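Local coordinates for protein luciferase-like enzymeAMP-CoA-ligase (Zophobas atratus, PDB 4W8O) that probably activates carboxylic acids with ATP as acyl-adenylates for transfer to coenzyme A, as a luciferase-like AMP-CoA ligase of a nonluminescent beetle, at residues A[113-118]-A[182-187]; A[191-196]-A[389-394]. All blocks are in the same frame, centred on the assembly; numbering follows the deposited sequence.

In the fold
Contacts 1 and 2 lie on the same side of the chain's centre, their centres about 7 Å apart, and meet through strands 179-184 and 194-198, neighbours in the eight-stranded mixed sheet. Contact 1 covers the first of these strands with helix 106-116; contact 2 adds 389-394 beside the second. Two hydrogen bonds join them: Lys193 N to Ser185 OG at 2.8 Å, and Arg390 NH2 to Thr117 OG1 at 2.6 Å. Residues 185-193 between the strands carry the Ser-Ser-Gly-Thr-Thr-Gly-Leu-Pro-Lys sequence of the phosphate-binding loop of adenylate-forming enzymes. Within it Ser186 lines the pocket that holds the polyether ligand, so the strand ends held in the two contacts lead into and out of a loop that probably binds nucleotide phosphate.

Contact 1: residues A[113-118]-A[182-187]; sequences LSLVTP and MFFSSG
Leu115 and Val116, in the last turn of helix 106-116, face Phe184 and Met182 on strand 179-184, with CA atoms 9.4 Å apart for Leu115 and Phe184 and 8.9 Å apart for Val116 and Met182. No hydrogen bond crosses these spacings; side chains fill them and bury 188 Å² in all. Val116 CG1 is the shared point, lying 3.8 Å from Met182 CE and 3.9 Å from Phe184 CE1. Met182 brings its methyl there by a turn about the CG-SD bond (chi3 -69°), so that CE rather than SD makes the closest approach. Leu115 takes the neighbouring stretch of ring, its CD1 3.9 Å from Phe184 CD1, as the two side chains pass in opposite directions. The helix belongs to a beta-alpha-beta crossover from strand 96-99 to the parallel strand 120-124, and here its C-terminal end rests on the sheet; Val98 of strand 96-99 also touches Val116, Met182 and Phe184. An alanine in place of Phe184 is likely to open a gap between the helix end and the sheet, leaving Leu115 CD1 without its aromatic partner. Directly after the contact the helix stops: Thr117 N still bonds to Leu113 O at 2.7 Å, but Thr117 itself has positive phi (35°), breaking the helical path, and Pro118 after it packs on Val72 and Cys74.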
loop_
_atom_site.group_PDB
_atom_site.type_symbol
_atom_site.label_atom_id
_atom_site.label_comp_id
_atom_site.label_asym_id
_atom_site.label_seq_id
_atom_site.Cartn_x
_atom_site.Cartn_y
_atom_site.Cartn_z
ATOM N N LEU A 113 -4.930 -17.517 -6.513
ATOM C CA LEU A 113 -3.804 -18.296 -7.025
ATOM C C LEU A 113 -3.976 -18.640 -8.504
ATOM O O LEU A 113 -3.007 -18.625 -9.273
ATOM C CB LEU A 113 -3.603 -19.574 -6.198
ATOM C CG LEU A 113 -3.047 -19.401 -4.781
ATOM C CD1 LEU A 113 -3.104 -20.707 -3.996
ATOM C CD2 LEU A 113 -1.625 -18.872 -4.829
ATOM N N SER A 114 -5.209 -18.939 -8.904
ATOM C CA SER A 114 -5.489 -19.298 -10.289
ATOM C C SER A 114 -5.288 -18.097 -11.213
ATOM O O SER A 114 -4.950 -18.266 -12.378
ATOM C CB SER A 114 -6.908 -19.871 -10.428
ATOM O OG SER A 114 -7.894 -18.838 -10.428
ATOM N N LEU A 115 -5.489 -16.888 -10.689
ATOM C CA LEU A 115 -5.214 -15.677 -11.461
ATOM C C LEU A 115 -3.719 -15.480 -11.749
ATOM O O LEU A 115 -3.353 -15.161 -12.871
ATOM C CB LEU A 115 -5.738 -14.431 -10.744
ATOM C CG LEU A 115 -7.247 -14.270 -10.603
ATOM C CD1 LEU A 115 -7.552 -13.132 -9.642
ATOM C CD2 LEU A 115 -7.902 -14.025 -11.953
ATOM N N VAL A 116 -2.872 -15.668 -10.736
ATOM C CA VAL A 116 -1.456 -15.302 -10.827
ATOM C C VAL A 116 -0.467 -16.480 -10.917
ATOM O O VAL A 116 0.710 -16.263 -11.211
ATOM C CB VAL A 116 -1.047 -14.337 -9.686
ATOM C CG1 VAL A 116 -1.977 -13.127 -9.660
ATOM C CG2 VAL A 116 -1.012 -15.029 -8.322
ATOM N N THR A 117 -0.944 -17.704 -10.671
ATOM C CA THR A 117 -0.154 -18.932 -10.829
ATOM C C THR A 117 1.322 -18.750 -10.457
ATOM O O THR A 117 2.183 -18.768 -11.325
ATOM C CB THR A 117 -0.268 -19.487 -12.263
ATOM O OG1 THR A 117 0.202 -18.511 -13.199
ATOM C CG2 THR A 117 -1.725 -19.838 -12.597
ATOM N N PRO A 118 1.613 -18.575 -9.153
ATOM C CA PRO A 118 2.970 -18.232 -8.720
ATOM C C PRO A 118 3.958 -19.397 -8.778
ATOM O O PRO A 118 3.567 -20.559 -8.709
ATOM C CB PRO A 118 2.779 -17.755 -7.281
ATOM C CG PRO A 118 1.514 -18.388 -6.811
ATOM C CD PRO A 118 0.700 -18.784 -8.013
ATOM N N MET A 182 1.447 -6.602 -8.056
ATOM C CA MET A 182 0.037 -6.856 -8.368
ATOM C C MET A 182 -0.864 -6.731 -7.135
ATOM O O MET A 182 -0.425 -6.963 -6.013
ATOM C CB MET A 182 -0.152 -8.231 -9.023
ATOM C CG MET A 182 0.458 -8.346 -10.413
ATOM S SD MET A 182 0.131 -9.889 -11.290
ATOM C CE MET A 182 1.089 -11.030 -10.310
ATOM N N PHE A 183 -2.109 -6.315 -7.371
ATOM C CA PHE A 183 -3.172 -6.303 -6.364
ATOM C C PHE A 183 -4.412 -6.928 -7.007
ATOM O O PHE A 183 -4.376 -7.353 -8.168
ATOM C CB PHE A 183 -3.462 -4.879 -5.869
ATOM C CG PHE A 183 -2.289 -4.227 -5.190
ATOM C CD1 PHE A 183 -2.029 -4.455 -3.854
ATOM C CD2 PHE A 183 -1.432 -3.390 -5.901
ATOM C CE1 PHE A 183 -0.939 -3.866 -3.223
ATOM C CE2 PHE A 183 -0.339 -2.809 -5.283
ATOM C CZ PHE A 183 -0.094 -3.043 -3.938
ATOM N N PHE A 184 -5.499 -7.015 -6.255
ATOM C CA PHE A 184 -6.700 -7.670 -6.744
ATOM C C PHE A 184 -7.896 -6.737 -6.737
ATOM O O PHE A 184 -8.144 -6.049 -5.753
ATOM C CB PHE A 184 -6.973 -8.907 -5.912
ATOM C CG PHE A 184 -5.885 -9.931 -6.011
ATOM C CD1 PHE A 184 -5.744 -10.692 -7.156
ATOM C CD2 PHE A 184 -4.984 -10.112 -4.974
ATOM C CE1 PHE A 184 -4.737 -11.638 -7.259
ATOM C CE2 PHE A 184 -3.972 -11.051 -5.072
ATOM C CZ PHE A 184 -3.853 -11.821 -6.213
ATOM N N SER A 185 -8.619 -6.721 -7.855
ATOM C CA SER A 185 -9.760 -5.854 -8.039
ATOM C C SER A 185 -10.891 -6.262 -7.118
ATOM O O SER A 185 -10.926 -7.389 -6.636
ATOM C CB SER A 185 -10.237 -5.884 -9.495
ATOM O OG SER A 185 -10.833 -7.129 -9.824
ATOM N N SER A 186 -11.811 -5.328 -6.896
ATOM C CA SER A 186 -12.984 -5.553 -6.067
ATOM C C SER A 186 -14.148 -4.760 -6.635
ATOM O O SER A 186 -14.700 -3.888 -5.966
ATOM C CB SER A 186 -12.709 -5.126 -4.621
ATOM O OG SER A 186 -12.273 -3.771 -4.567
ATOM N N GLY A 187 -14.509 -5.056 -7.878
ATOM C CA GLY A 187 -15.694 -4.454 -8.493
ATOM C C GLY A 187 -16.963 -4.883 -7.771
ATOM O O GLY A 187 -16.967 -5.888 -7.057
#

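Contact 2: residues A[191-196]-A[389-394]; sequences LPKAIC and YRNDSA
Tyr389 meets Cys196 at the edge of its ring: SG is 5.2 Å from the centroid of the Tyr389 ring and 75° off the ring normal, a sulfur-aromatic contact made near the ring plane. Within 389-394 the ring also leans on its neighbour: Tyr389 CE2 sits 3.4 Å above one face of the Arg390 guanidinium, offset toward the rim of that group. The third flat group, the Asn391 amide, turns ND2 to the aliphatic part of Lys193, 4.1 Å from Lys193 CG, the two side chains crossing at about a right angle. At the centre, Tyr389 N donates to Ala194 O at 3.0 Å, in the carbonyl plane though bent at the hydrogen (144°). The backbone bonds of Cys196 with Gly387 and Thr386 are its neighbours, so this bond continues the antiparallel pairing of strand 387-388 with strand 194-198 at an outer edge of the sheet. With CG of Tyr389 anti to the backbone N (chi1 -170°), the ring swings away from the strand and over toward Met182, while CB stays by the strand, touching both Ala194 CB and Cys196 SG at 3.7 Å. Further along, Asp392 OD1 accepts from Ala394 N at 2.8 Å, an Asx turn that shapes the chain where it departs. One main-chain bond, backed by apolar and sulfur contacts with no charge pair across the segments, thus fixes the Tyr389 end, whereas the Asn391 end is joined to Lys193 by loose van der Waals contact alone.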
loop_
_atom_site.group_PDB
_atom_site.type_symbol
_atom_site.label_atom_id
_atom_site.label_comp_id
_atom_site.label_asym_id
_atom_site.label_seq_id
_atom_site.Cartn_x
_atom_site.Cartn_y
_atom_site.Cartn_z
ATOM N N LEU A 191 -15.851 -11.602 -10.185
ATOM C CA LEU A 191 -14.780 -12.042 -9.292
ATOM C C LEU A 191 -13.539 -11.168 -9.441
ATOM O O LEU A 191 -13.383 -10.489 -10.453
ATOM C CB LEU A 191 -14.402 -13.488 -9.594
ATOM C CG LEU A 191 -15.541 -14.497 -9.505
ATOM C CD1 LEU A 191 -15.073 -15.825 -10.074
ATOM C CD2 LEU A 191 -16.055 -14.663 -8.084
ATOM N N PRO A 192 -12.640 -11.192 -8.438
ATOM C CA PRO A 192 -11.421 -10.402 -8.541
ATOM C C PRO A 192 -10.581 -10.678 -9.788
ATOM O O PRO A 192 -10.642 -11.762 -10.372
ATOM C CB PRO A 192 -10.650 -10.787 -7.276
ATOM C CG PRO A 192 -11.726 -11.141 -6.297
ATOM C CD PRO A 192 -12.773 -11.820 -7.108
ATOM N N LYS A 193 -9.822 -9.661 -10.188
ATOM C CA LYS A 193 -8.842 -9.762 -11.259
ATOM C C LYS A 193 -7.537 -9.199 -10.736
ATOM O O LYS A 193 -7.531 -8.461 -9.749
ATOM C CB LYS A 193 -9.312 -8.982 -12.477
ATOM C CG LYS A 193 -10.647 -9.476 -13.023
ATOM C CD LYS A 193 -11.659 -8.346 -13.125
ATOM C CE LYS A 193 -13.086 -8.852 -13.145
ATOM N NZ LYS A 193 -13.224 -9.945 -14.138
ATOM N N ALA A 194 -6.436 -9.568 -11.385
ATOM C CA ALA A 194 -5.118 -9.177 -10.922
ATOM C C ALA A 194 -4.725 -7.839 -11.544
ATOM O O ALA A 194 -4.375 -7.762 -12.717
ATOM C CB ALA A 194 -4.087 -10.248 -11.241
ATOM N N ILE A 195 -4.818 -6.796 -10.727
ATOM C CA ILE A 195 -4.366 -5.460 -11.082
ATOM C C ILE A 195 -2.838 -5.441 -11.208
ATOM O O ILE A 195 -2.125 -5.823 -10.280
ATOM C CB ILE A 195 -4.756 -4.463 -9.976
ATOM C CG1 ILE A 195 -6.275 -4.318 -9.890
ATOM C CG2 ILE A 195 -4.092 -3.111 -10.216
ATOM C CD1 ILE A 195 -6.759 -3.793 -8.551
ATOM N N CYS A 196 -2.338 -5.003 -12.353
ATOM C CA CYS A 196 -0.887 -4.926 -12.575
ATOM C C CYS A 196 -0.380 -3.501 -12.486
ATOM O O CYS A 196 -0.855 -2.628 -13.225
ATOM C CB CYS A 196 -0.537 -5.484 -13.955
ATOM S SG CYS A 196 -0.849 -7.256 -14.084
ATOM N N TYR A 389 -3.591 -8.866 -15.369
ATOM C CA TYR A 389 -2.546 -9.839 -15.687
ATOM C C TYR A 389 -2.940 -10.752 -16.846
ATOM O O TYR A 389 -2.184 -10.915 -17.798
ATOM C CB TYR A 389 -2.225 -10.673 -14.445
ATOM C CG TYR A 389 -1.004 -11.557 -14.560
ATOM C CD1 TYR A 389 0.234 -11.033 -14.951
ATOM C CD2 TYR A 389 -1.070 -12.905 -14.240
ATOM C CE1 TYR A 389 1.362 -11.842 -15.033
ATOM C CE2 TYR A 389 0.044 -13.722 -14.332
ATOM C CZ TYR A 389 1.259 -13.186 -14.718
ATOM O OH TYR A 389 2.362 -14.003 -14.803
ATOM N N ARG A 390 -4.117 -11.364 -16.760
ATOM C CA ARG A 390 -4.609 -12.180 -17.872
ATOM C C ARG A 390 -6.005 -11.818 -18.376
ATOM O O ARG A 390 -6.451 -12.350 -19.386
ATOM C CB ARG A 390 -4.520 -13.663 -17.513
ATOM C CG ARG A 390 -3.078 -14.151 -17.496
ATOM C CD ARG A 390 -2.961 -15.660 -17.464
ATOM N NE ARG A 390 -2.743 -16.172 -16.113
ATOM C CZ ARG A 390 -1.573 -16.574 -15.613
ATOM N NH1 ARG A 390 -0.453 -16.528 -16.330
ATOM N NH2 ARG A 390 -1.529 -17.028 -14.370
ATOM N N ASN A 391 -6.684 -10.907 -17.696
ATOM C CA ASN A 391 -8.015 -10.505 -18.094
ATOM C C ASN A 391 -7.987 -9.148 -18.825
ATOM O O ASN A 391 -6.909 -8.671 -19.203
ATOM C CB ASN A 391 -8.938 -10.558 -16.867
ATOM C CG ASN A 391 -9.394 -11.978 -16.560
ATOM O OD1 ASN A 391 -9.965 -12.643 -17.415
ATOM N ND2 ASN A 391 -9.108 -12.459 -15.359
ATOM N N ASP A 392 -9.154 -8.544 -19.043
ATOM C CA ASP A 392 -9.290 -7.407 -19.953
ATOM C C ASP A 392 -9.866 -6.186 -19.240
ATOM O O ASP A 392 -11.070 -6.102 -19.010
ATOM C CB ASP A 392 -10.202 -7.808 -21.121
ATOM C CG ASP A 392 -10.343 -6.719 -22.170
ATOM O OD1 ASP A 392 -9.917 -5.576 -21.923
ATOM O OD2 ASP A 392 -10.888 -7.016 -23.252
ATOM N N SER A 393 -8.996 -5.229 -18.932
ATOM C CA SER A 393 -9.369 -4.012 -18.220
ATOM C C SER A 393 -9.825 -2.876 -19.152
ATOM O O SER A 393 -9.943 -1.738 -18.704
ATOM C CB SER A 393 -8.178 -3.529 -17.381
ATOM O OG SER A 393 -7.038 -3.273 -18.198
ATOM N N ALA A 394 -10.106 -3.171 -20.425
ATOM C CA ALA A 394 -10.451 -2.121 -21.405
ATOM C C ALA A 394 -11.554 -1.177 -20.921
ATOM O O ALA A 394 -11.448 0.045 -21.071
ATOM C CB ALA A 394 -10.851 -2.738 -22.739
#